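PDB 5XS9: TetR family transcriptional regulator from Mycobacterium smegmatis, which probably binds operator DNA as a homodimer and represses genes of biotin metabolism. Local coordinates for residues A122-A127 with D183-H188; E73-S78 with E113-A118. One frame throughout, in Å; residues are numbered along the deposited sequence.

Contact 1 of 2, residues A122-A127 with D183-H188; sequences AGVSDA and DGLAAH
A Schellman motif closes helix 106-122 here, in the all-helical C-terminal domain, which in TetR-type regulators usually binds the ligand and forms the dimer. The loop that follows packs against the C-terminal part of helix 170-186. Gly123 is the first residue to leave the helix. Its positive phi of 116° would jam a side chain against the preceding carbonyl, and a CB there would also clash with His188 O. Val124 touches two partners with one methyl. Its CB branches with CG1 anti to the backbone N (chi1 179°), which puts CG2 beside the N and in front of both partners. Val124 CG2 meets Leu185 CD2 at 3.7 Å, the two side chains crossing obliquely. Val124 CG2 also lies over one face of the His188 ring, 4.2 Å from its centroid and offset toward the rim, a CH-pi contact. His188 CB, at the root of that ring, rests 3.8 Å from Val124 N. Two residues earlier, Ala122 CB faces Leu185 CB at 4.1 Å. Ala132 of helix 129-155 touches both Val124 and Leu185, so the loop is packed onto two helices. Leu185 and His188 also pack on Leu180 of the second subunit, which places this contact beside the dimer interface. No direct hydrogen bond joins the two segments. A water bridges them instead, donating to two backbone carbonyls, one from each segment. The water oxygen lies 2.8 Å from Ala122 O and 3.0 Å from Ala186 O.

Contact 2 of 2, residues E73-S78 with E113-A118; sequences EQIHES and EQLGRA
Ile75 lays its CG1 against the CB of Ala118, 3.6 Å away, where two helices of the TetR-type C-terminal domain pack nearly antiparallel. The local axes of 73-78 and 113-118 make an angle of 156° and approach to 9.3 Å. Ile75 CG1 stands anti to the carbonyl carbon (chi1 -73°), and this turns the longer branch across to Ala118. Ile75 CD1 continues over the same methyl, so both atoms lie against Ala118 CB. Leu115 CD2 fills the next step along the interface. Leu115 CD2 reaches the backbone at Ile75 CA and lies 4.0 Å from Ser78 CB. Leu115 and Ile75 cross at about a right angle. Behind them, Leu115 packs on Ala133, Val136 and Ile137 of helix 129-155, and Ile75 on Val182 of helix 170-186. The contact is therefore part of the domain's helical core. Polar groups border this apolar strip. The extended Gln74 side chain brings OE1 to 3.9 Å from Ala118 CB, while its NE2 bonds to Leu69 O. Gln114 is also extended, and its NE2 donates to Thr64 O. That amide has a second acceptor in a bridging water, 2.9 Å from Gln114 NE2. The water also donates a hydrogen bond to Gln74 O, and the water oxygen pairs with Ser78 OG at 2.7 Å.

Overall arrangement
Contacts 1 and 2 lie on the same side of the chain's centre, with their own centres about 12 Å apart. They touch directly: Leu185 CD1 of contact 1 meets Ile75 CD1 of contact 2 at 3.4 Å. Helix 106-122 also connects them, since 113-118 lies on it and Ala122 is at its end. Contact 2 is buried, its centre about 15 Å from the centre of the chain. Contact 1 is partly buried, its centre about 24 Å from the centre of the chain, where the second subunit comes close. Together they run from the core of the probable ligand-binding domain to the dimer interface. Neither contact includes the family's N-terminal helix-turn-helix region, which is expected to bind DNA.

Contact 1 of 2, residues A122-A127 with D183-H188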
ATOM      1  N   ALA A 122      14.158  17.705  12.235  1.00 33.74           N
ATOM      2  CA  ALA A 122      13.968  16.813  13.349  1.00 32.05           C
ATOM      3  C   ALA A 122      15.283  16.202  13.854  1.00 34.68           C
ATOM      4  O   ALA A 122      15.371  15.700  15.003  1.00 33.57           O
ATOM      5  CB  ALA A 122      13.029  15.686  12.929  1.00 33.54           C
ATOM      6  N   GLY A 123      16.301  16.198  12.998  1.00 34.90           N
ATOM      7  CA  GLY A 123      17.601  15.707  13.436  1.00 34.55           C
ATOM      8  C   GLY A 123      18.074  14.465  12.701  1.00 38.25           C
ATOM      9  O   GLY A 123      19.121  13.976  13.036  1.00 35.80           O
ATOM     10  N   VAL A 124      17.294  13.945  11.755  1.00 32.33           N
ATOM     11  CA  VAL A 124      17.688  12.852  10.969  1.00 34.84           C
ATOM     12  C   VAL A 124      18.928  13.269  10.167  1.00 31.42           C
ATOM     13  O   VAL A 124      18.972  14.319   9.564  1.00 31.76           O
ATOM     14  CB  VAL A 124      16.510  12.325  10.046  1.00 36.35           C
ATOM     15  CG1 VAL A 124      16.949  11.173   9.189  1.00 34.72           C
ATOM     16  CG2 VAL A 124      15.348  11.795  10.863  1.00 35.91           C
ATOM     17  N   SER A 125      19.896  12.392  10.120  1.00 30.46           N
ATOM     18  CA  SER A 125      21.112  12.690   9.367  1.00 35.78           C
ATOM     19  C   SER A 125      20.841  12.849   7.887  1.00 36.92           C
ATOM     20  O   SER A 125      19.909  12.251   7.302  1.00 36.71           O
ATOM     21  CB  SER A 125      22.164  11.549   9.616  1.00 37.87           C
ATOM     22  OG  SER A 125      21.818  10.505   8.732  1.00 44.38           O
ATOM     23  N   ASP A 126      21.673  13.635   7.218  1.00 35.36           N
ATOM     24  CA  ASP A 126      21.488  13.842   5.767  1.00 35.58           C
ATOM     25  C   ASP A 126      21.446  12.529   4.996  1.00 35.02           C
ATOM     26  O   ASP A 126      20.682  12.428   4.010  1.00 37.94           O
ATOM     27  CB  ASP A 126      22.531  14.827   5.189  1.00 39.11           C
ATOM     28  CG  ASP A 126      22.199  16.288   5.459  1.00 39.28           C
ATOM     29  OD1 ASP A 126      21.162  16.620   6.077  1.00 37.52           O
ATOM     30  OD2 ASP A 126      23.002  17.149   5.043  1.00 38.83           O
ATOM     31  N   ALA A 127      22.224  11.523   5.436  1.00 36.55           N
ATOM     32  CA  ALA A 127      22.312  10.276   4.718  1.00 40.63           C
ATOM     33  C   ALA A 127      20.986   9.463   4.820  1.00 41.27           C
ATOM     34  O   ALA A 127      20.725   8.622   3.997  1.00 39.44           O
ATOM     35  CB  ALA A 127      23.465   9.409   5.231  1.00 43.51           C
ATOM     36  N   ASP A 183       6.905  11.335  16.292  1.00 30.36           N
ATOM     37  CA  ASP A 183       7.639  11.052  17.519  1.00 36.60           C
ATOM     38  C   ASP A 183       8.895  10.232  17.272  1.00 35.98           C
ATOM     39  O   ASP A 183       9.908  10.519  17.904  1.00 34.72           O
ATOM     40  CB  ASP A 183       6.764  10.360  18.544  1.00 40.12           C
ATOM     41  CG  ASP A 183       5.729  11.311  19.152  1.00 44.46           C
ATOM     42  OD1 ASP A 183       6.010  12.474  19.272  1.00 45.26           O
ATOM     43  OD2 ASP A 183       4.641  10.899  19.487  1.00 41.24           O
ATOM     44  N   GLY A 184       8.854   9.288  16.325  1.00 31.42           N
ATOM     45  CA  GLY A 184      10.061   8.543  15.935  1.00 30.44           C
ATOM     46  C   GLY A 184      11.135   9.398  15.270  1.00 35.38           C
ATOM     47  O   GLY A 184      12.304   9.251  15.556  1.00 35.84           O
ATOM     48  N   LEU A 185      10.722  10.347  14.433  1.00 31.82           N
ATOM     49  CA  LEU A 185      11.644  11.277  13.861  1.00 30.37           C
ATOM     50  C   LEU A 185      12.289  12.121  14.935  1.00 32.60           C
ATOM     51  O   LEU A 185      13.506  12.341  14.892  1.00 35.66           O
ATOM     52  CB  LEU A 185      10.984  12.150  12.811  1.00 29.51           C
ATOM     53  CG  LEU A 185      10.550  11.519  11.510  1.00 30.90           C
ATOM     54  CD1 LEU A 185       9.587  12.328  10.693  1.00 32.08           C
ATOM     55  CD2 LEU A 185      11.749  11.124  10.617  1.00 29.96           C
ATOM     56  N   ALA A 186      11.477  12.597  15.883  1.00 36.25           N
ATOM     57  CA  ALA A 186      11.948  13.470  16.964  1.00 40.34           C
ATOM     58  C   ALA A 186      12.974  12.754  17.810  1.00 41.41           C
ATOM     59  O   ALA A 186      13.937  13.361  18.216  1.00 41.19           O
ATOM     60  CB  ALA A 186      10.783  13.933  17.835  1.00 39.22           C
ATOM     61  N   ALA A 187      12.814  11.455  18.026  1.00 40.15           N
ATOM     62  CA  ALA A 187      13.887  10.617  18.616  1.00 44.31           C
ATOM     63  C   ALA A 187      15.257  10.769  18.013  1.00 54.58           C
ATOM     64  O   ALA A 187      16.206  10.557  18.722  1.00 45.46           O
ATOM     65  CB  ALA A 187      13.517   9.169  18.726  1.00 46.75           C
ATOM     66  N   HIS A 188      15.384  11.210  16.759  1.00 54.50           N
ATOM     67  CA  HIS A 188      16.673  11.646  16.207  1.00 51.12           C
ATOM     68  C   HIS A 188      17.176  13.077  16.755  1.00 58.47           C
ATOM     69  O   HIS A 188      18.247  13.525  16.441  1.00 48.36           O
ATOM     70  CB  HIS A 188      16.583  11.612  14.678  1.00 54.13           C
ATOM     71  CG  HIS A 188      16.611  10.216  14.114  1.00 53.18           C
ATOM     72  ND1 HIS A 188      15.619   9.275  14.340  1.00 48.02           N
ATOM     73  CD2 HIS A 188      17.584   9.576  13.434  1.00 46.40           C
ATOM     74  CE1 HIS A 188      15.987   8.132  13.785  1.00 53.15           C
ATOM     75  NE2 HIS A 188      17.168   8.290  13.227  1.00 54.50           N
TER
HETATM   76  O   HOH W   1      13.875  16.263  17.339  1.00 53.35           O

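Contact 2 of 2, residues E73-S78 with E113-A118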
ATOM      1  N   GLU A  73       4.437  19.972  12.196  1.00 40.86           N
ATOM      2  CA  GLU A  73       3.239  20.417  11.540  1.00 42.93           C
ATOM      3  C   GLU A  73       3.427  20.395  10.044  1.00 38.06           C
ATOM      4  O   GLU A  73       2.512  20.108   9.293  1.00 35.44           O
ATOM      5  CB  GLU A  73       2.826  21.835  12.057  1.00 47.60           C
ATOM      6  CG  GLU A  73       2.015  21.823  13.352  1.00 55.96           C
ATOM      7  CD  GLU A  73       2.714  21.281  14.616  1.00 75.53           C
ATOM      8  OE1 GLU A  73       2.193  20.272  15.229  1.00 78.44           O
ATOM      9  OE2 GLU A  73       3.773  21.853  15.010  1.00 74.84           O
ATOM     10  N   GLN A  74       4.621  20.613   9.552  1.00 34.09           N
ATOM     11  CA  GLN A  74       4.828  20.359   8.153  1.00 35.15           C
ATOM     12  C   GLN A  74       4.511  18.911   7.693  1.00 38.16           C
ATOM     13  O   GLN A  74       3.975  18.686   6.569  1.00 35.36           O
ATOM     14  CB  GLN A  74       6.296  20.601   7.749  1.00 43.66           C
ATOM     15  CG  GLN A  74       6.769  22.072   7.909  1.00 45.17           C
ATOM     16  CD  GLN A  74       8.254  22.238   7.701  1.00 45.62           C
ATOM     17  OE1 GLN A  74       8.879  21.571   6.888  1.00 42.20           O
ATOM     18  NE2 GLN A  74       8.834  23.166   8.468  1.00 50.38           N
ATOM     19  N   ILE A  75       4.947  17.944   8.496  1.00 32.61           N
ATOM     20  CA  ILE A  75       4.682  16.552   8.148  1.00 31.89           C
ATOM     21  C   ILE A  75       3.174  16.320   8.201  1.00 28.87           C
ATOM     22  O   ILE A  75       2.594  15.763   7.276  1.00 31.96           O
ATOM     23  CB  ILE A  75       5.384  15.624   9.099  1.00 29.85           C
ATOM     24  CG1 ILE A  75       6.897  15.677   8.750  1.00 32.55           C
ATOM     25  CG2 ILE A  75       4.808  14.212   8.928  1.00 30.63           C
ATOM     26  CD1 ILE A  75       7.701  15.065   9.771  1.00 34.46           C
ATOM     27  N   HIS A  76       2.556  16.772   9.270  1.00 34.05           N
ATOM     28  CA  HIS A  76       1.097  16.609   9.372  1.00 35.17           C
ATOM     29  C   HIS A  76       0.391  17.223   8.165  1.00 37.71           C
ATOM     30  O   HIS A  76      -0.463  16.590   7.555  1.00 33.29           O
ATOM     31  CB  HIS A  76       0.536  17.113  10.739  1.00 33.82           C
ATOM     32  CG  HIS A  76       0.842  16.189  11.886  1.00 41.58           C
ATOM     33  ND1 HIS A  76       0.161  14.989  12.079  1.00 46.79           N
ATOM     34  CD2 HIS A  76       1.709  16.298  12.928  1.00 44.44           C
ATOM     35  CE1 HIS A  76       0.635  14.389  13.157  1.00 49.62           C
ATOM     36  NE2 HIS A  76       1.575  15.157  13.687  1.00 45.39           N
ATOM     37  N   GLU A  77       0.759  18.451   7.807  1.00 34.33           N
ATOM     38  CA  GLU A  77       0.038  19.211   6.786  1.00 38.98           C
ATOM     39  C   GLU A  77       0.227  18.580   5.452  1.00 37.81           C
ATOM     40  O   GLU A  77      -0.745  18.305   4.707  1.00 36.07           O
ATOM     41  CB  GLU A  77       0.464  20.723   6.812  1.00 45.76           C
ATOM     42  CG  GLU A  77      -0.414  21.653   6.029  1.00 57.67           C
ATOM     43  CD  GLU A  77      -1.765  21.991   6.719  1.00 65.70           C
ATOM     44  OE1 GLU A  77      -2.006  21.645   7.892  1.00 60.61           O
ATOM     45  OE2 GLU A  77      -2.598  22.648   6.066  1.00 70.87           O
ATOM     46  N   SER A  78       1.471  18.191   5.118  1.00 37.44           N
ATOM     47  CA  SER A  78       1.718  17.510   3.869  1.00 32.93           C
ATOM     48  C   SER A  78       1.026  16.173   3.690  1.00 35.54           C
ATOM     49  O   SER A  78       0.546  15.830   2.604  1.00 34.17           O
ATOM     50  CB  SER A  78       3.225  17.343   3.588  1.00 40.90           C
ATOM     51  OG  SER A  78       3.741  18.657   3.319  1.00 46.76           O
ATOM     52  N   GLU A 113      10.766  15.057  -1.228  1.00 37.88           N
ATOM     53  CA  GLU A 113      11.806  16.042  -0.955  1.00 40.03           C
ATOM     54  C   GLU A 113      11.302  17.010   0.091  1.00 38.67           C
ATOM     55  O   GLU A 113      12.016  17.407   1.027  1.00 37.44           O
ATOM     56  CB  GLU A 113      12.231  16.748  -2.286  1.00 45.11           C
ATOM     57  CG  GLU A 113      12.959  18.076  -2.113  1.00 55.39           C
ATOM     58  CD  GLU A 113      14.483  17.981  -1.877  1.00 71.84           C
ATOM     59  OE1 GLU A 113      14.995  18.774  -1.049  1.00 78.68           O
ATOM     60  OE2 GLU A 113      15.189  17.166  -2.529  1.00 79.42           O
ATOM     61  N   GLN A 114      10.064  17.439  -0.022  1.00 36.85           N
ATOM     62  CA  GLN A 114       9.582  18.324   1.000  1.00 35.58           C
ATOM     63  C   GLN A 114       9.558  17.691   2.402  1.00 37.87           C
ATOM     64  O   GLN A 114       9.935  18.310   3.368  1.00 39.34           O
ATOM     65  CB  GLN A 114       8.201  18.833   0.595  1.00 42.47           C
ATOM     66  CG  GLN A 114       7.674  19.929   1.432  1.00 45.35           C
ATOM     67  CD  GLN A 114       6.518  20.674   0.751  1.00 53.90           C
ATOM     68  OE1 GLN A 114       6.582  21.029  -0.425  1.00 60.01           O
ATOM     69  NE2 GLN A 114       5.495  20.966   1.513  1.00 49.53           N
ATOM     70  N   LEU A 115       9.134  16.438   2.508  1.00 35.46           N
ATOM     71  CA  LEU A 115       9.178  15.749   3.769  1.00 34.95           C
ATOM     72  C   LEU A 115      10.629  15.553   4.318  1.00 39.19           C
ATOM     73  O   LEU A 115      10.834  15.570   5.515  1.00 33.97           O
ATOM     74  CB  LEU A 115       8.514  14.384   3.663  1.00 34.02           C
ATOM     75  CG  LEU A 115       6.991  14.390   3.464  1.00 32.71           C
ATOM     76  CD1 LEU A 115       6.603  12.979   3.085  1.00 35.59           C
ATOM     77  CD2 LEU A 115       6.252  14.942   4.670  1.00 34.74           C
ATOM     78  N   GLY A 116      11.591  15.328   3.433  1.00 39.20           N
ATOM     79  CA  GLY A 116      12.987  15.275   3.806  1.00 42.06           C
ATOM     80  C   GLY A 116      13.471  16.516   4.489  1.00 40.37           C
ATOM     81  O   GLY A 116      14.201  16.419   5.438  1.00 40.83           O
ATOM     82  N   ARG A 117      12.993  17.695   4.095  1.00 40.80           N
ATOM     83  CA  ARG A 117      13.321  18.907   4.863  1.00 41.79           C
ATOM     84  C   ARG A 117      12.818  18.955   6.319  1.00 42.46           C
ATOM     85  O   ARG A 117      13.485  19.466   7.229  1.00 33.71           O
ATOM     86  CB  ARG A 117      12.872  20.134   4.088  1.00 51.06           C
ATOM     87  CG  ARG A 117      13.670  20.261   2.758  1.00 64.66           C
ATOM     88  CD  ARG A 117      13.413  21.600   2.034  1.00 72.66           C
ATOM     89  NE  ARG A 117      12.300  21.473   1.078  1.00 79.44           N
ATOM     90  CZ  ARG A 117      12.417  21.196  -0.227  1.00 90.30           C
ATOM     91  NH1 ARG A 117      13.624  21.053  -0.792  1.00 95.99           N
ATOM     92  NH2 ARG A 117      11.313  21.059  -0.984  1.00 79.74           N
ATOM     93  N   ALA A 118      11.652  18.353   6.570  1.00 35.69           N
ATOM     94  CA  ALA A 118      11.142  18.289   7.912  1.00 33.64           C
ATOM     95  C   ALA A 118      11.981  17.264   8.665  1.00 28.25           C
ATOM     96  O   ALA A 118      12.326  17.455   9.826  1.00 31.09           O
ATOM     97  CB  ALA A 118       9.643  17.856   7.875  1.00 33.69           C
TER
HETATM   98  O   HOH W   2       5.806  20.110   4.226  1.00 46.96           O